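Local coordinates for GGDEF family protein (Vibrio cholerae, PDB 5GZS) that probably acts as a membrane-bound diguanylate cyclase whose periplasmic portion, built from two solute-binding modules, binds arginine in one of them, at residues 306-311 against 411-416. Residues are numbered along the deposited sequence; the frame is centred on the assembly and turned at random.
Sequences ESYYHP and YDIAIG
I413 sits among Y308, Y309 and P311, its two branches going to different partners. The CG2 branch meets the phenol end of Y308, whereas CD1 lies by CG of P311 (3.5 Å) and at the edge of the Y309 ring. P311 in turn covers one face of Y411: its CB stands 3.7 Å from the centre of that ring, a CH-pi contact. Y411 CG is set between the backbone N and the carbonyl carbon (chi1 62°), and chi2 of -79° turns the ring's face to P311. The Y308 ring also lies beside I415, CE2 being 4.0 Å from its CG1, and its hydroxyl is hydrogen-bonded to S249 in helix 248-259.

Around these side chains the backbones are tied at three points. I413 bonds through O to Y308 N (2.9 Å) and through N to Y309 O (3.0 Å), while further along Y411 N donates to P311 O (3.2 Å). At the polar edge H310 and D412 run side by side, their ring and carboxylate planes 77° apart; the bond from H310 ND1 to D412 OD1 is weak and bent, and doubtful in detail. The E306 carboxylate forms a salt bridge with K435.

The pairing joins the loop between strands 303-304 and 312-318 to the chain linking strands 399-410 and 414-417, where both connections run from one mixed sheet to the other, as in the hinge of a two-lobed periplasmic solute-binding fold.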
loop_
_atom_site.group_PDB
_atom_site.type_symbol
_atom_site.label_atom_id
_atom_site.label_comp_id
_atom_site.label_asym_id
_atom_site.label_seq_id
_atom_site.Cartn_x
_atom_site.Cartn_y
_atom_site.Cartn_z
ATOM N N GLU A 306 14.612 -12.593 -5.677
ATOM C CA GLU A 306 13.713 -11.529 -5.232
ATOM C C GLU A 306 12.450 -12.176 -4.723
ATOM O O GLU A 306 12.182 -13.318 -5.081
ATOM C CB GLU A 306 13.384 -10.553 -6.372
ATOM C CG GLU A 306 14.527 -9.601 -6.758
ATOM C CD GLU A 306 14.160 -8.711 -7.934
ATOM O OE1 GLU A 306 12.965 -8.727 -8.320
ATOM O OE2 GLU A 306 15.054 -8.010 -8.474
ATOM N N SER A 307 11.679 -11.464 -3.895
ATOM C CA SER A 307 10.428 -12.006 -3.342
ATOM C C SER A 307 9.404 -12.265 -4.441
ATOM O O SER A 307 9.476 -11.656 -5.489
ATOM C CB SER A 307 9.833 -11.058 -2.307
ATOM O OG SER A 307 10.851 -10.512 -1.494
ATOM N N TYR A 308 8.458 -13.171 -4.206
ATOM C CA TYR A 308 7.390 -13.413 -5.178
ATOM C C TYR A 308 6.032 -13.479 -4.499
ATOM O O TYR A 308 5.004 -13.667 -5.151
ATOM C CB TYR A 308 7.647 -14.698 -5.974
ATOM C CG TYR A 308 7.676 -15.987 -5.174
ATOM C CD1 TYR A 308 6.510 -16.714 -4.946
ATOM C CD2 TYR A 308 8.867 -16.487 -4.664
ATOM C CE1 TYR A 308 6.529 -17.894 -4.221
ATOM C CE2 TYR A 308 8.897 -17.673 -3.941
ATOM C CZ TYR A 308 7.724 -18.367 -3.722
ATOM O OH TYR A 308 7.751 -19.542 -3.005
ATOM N N TYR A 309 6.038 -13.340 -3.182
ATOM C CA TYR A 309 4.802 -13.302 -2.419
ATOM C C TYR A 309 5.044 -12.546 -1.120
ATOM O O TYR A 309 6.180 -12.498 -0.617
ATOM C CB TYR A 309 4.275 -14.712 -2.137
ATOM C CG TYR A 309 2.963 -14.694 -1.407
ATOM C CD1 TYR A 309 1.797 -14.333 -2.053
ATOM C CD2 TYR A 309 2.900 -15.003 -0.058
ATOM C CE1 TYR A 309 0.590 -14.290 -1.371
ATOM C CE2 TYR A 309 1.704 -14.968 0.631
ATOM C CZ TYR A 309 0.556 -14.609 -0.027
ATOM O OH TYR A 309 -0.628 -14.574 0.671
ATOM N N HIS A 310 3.991 -11.936 -0.583
ATOM C CA HIS A 310 4.143 -11.183 0.661
ATOM C C HIS A 310 3.060 -11.496 1.666
ATOM O O HIS A 310 2.028 -10.825 1.702
ATOM C CB HIS A 310 4.165 -9.705 0.369
ATOM C CG HIS A 310 5.135 -9.341 -0.696
ATOM N ND1 HIS A 310 6.435 -8.970 -0.421
ATOM C CD2 HIS A 310 5.007 -9.314 -2.045
ATOM C CE1 HIS A 310 7.060 -8.705 -1.555
ATOM N NE2 HIS A 310 6.217 -8.906 -2.554
ATOM N N PRO A 311 3.311 -12.518 2.494
ATOM C CA PRO A 311 2.366 -13.032 3.481
ATOM C C PRO A 311 1.995 -11.989 4.493
ATOM O O PRO A 311 2.803 -11.101 4.800
ATOM C CB PRO A 311 3.135 -14.173 4.147
ATOM C CG PRO A 311 4.234 -14.508 3.193
ATOM C CD PRO A 311 4.592 -13.242 2.540
ATOM N N TYR A 411 5.650 -9.664 5.318
ATOM C CA TYR A 411 7.017 -10.121 5.062
ATOM C C TYR A 411 7.181 -10.748 3.669
ATOM O O TYR A 411 6.284 -10.676 2.822
ATOM C CB TYR A 411 7.470 -11.097 6.162
ATOM C CG TYR A 411 6.681 -12.382 6.308
ATOM C CD1 TYR A 411 5.465 -12.399 6.974
ATOM C CD2 TYR A 411 7.167 -13.592 5.812
ATOM C CE1 TYR A 411 4.745 -13.579 7.123
ATOM C CE2 TYR A 411 6.446 -14.769 5.957
ATOM C CZ TYR A 411 5.242 -14.754 6.619
ATOM O OH TYR A 411 4.514 -15.906 6.772
ATOM N N ASP A 412 8.336 -11.356 3.429
ATOM C CA ASP A 412 8.697 -11.785 2.079
ATOM C C ASP A 412 8.913 -13.279 1.912
ATOM O O ASP A 412 9.504 -13.945 2.751
ATOM C CB ASP A 412 9.958 -11.047 1.636
ATOM C CG ASP A 412 9.716 -9.561 1.440
ATOM O OD1 ASP A 412 8.778 -9.212 0.692
ATOM O OD2 ASP A 412 10.446 -8.748 2.051
ATOM N N ILE A 413 8.438 -13.805 0.801
ATOM C CA ILE A 413 8.732 -15.174 0.450
ATOM C C ILE A 413 9.586 -15.147 -0.825
ATOM O O ILE A 413 9.269 -14.425 -1.778
ATOM C CB ILE A 413 7.431 -15.976 0.274
ATOM C CG1 ILE A 413 6.894 -16.391 1.640
ATOM C CG2 ILE A 413 7.632 -17.206 -0.572
ATOM C CD1 ILE A 413 5.658 -17.263 1.546
ATOM N N ALA A 414 10.694 -15.899 -0.809
ATOM C CA ALA A 414 11.602 -16.032 -1.954
ATOM C C ALA A 414 11.940 -17.478 -2.215
ATOM O O ALA A 414 11.547 -18.366 -1.449
ATOM C CB ALA A 414 12.880 -15.259 -1.725
ATOM N N ILE A 415 12.679 -17.701 -3.302
ATOM C CA ILE A 415 13.341 -18.980 -3.551
ATOM C C ILE A 415 14.742 -18.913 -2.981
ATOM O O ILE A 415 15.456 -17.918 -3.182
ATOM C CB ILE A 415 13.456 -19.313 -5.050
ATOM C CG1 ILE A 415 12.115 -19.178 -5.766
ATOM C CG2 ILE A 415 14.023 -20.697 -5.239
ATOM C CD1 ILE A 415 12.238 -19.440 -7.246
ATOM N N GLY A 416 15.141 -19.972 -2.281
ATOM C CA GLY A 416 16.478 -20.071 -1.706
ATOM C C GLY A 416 17.316 -20.979 -2.566
ATOM O O GLY A 416 16.793 -21.947 -3.127
#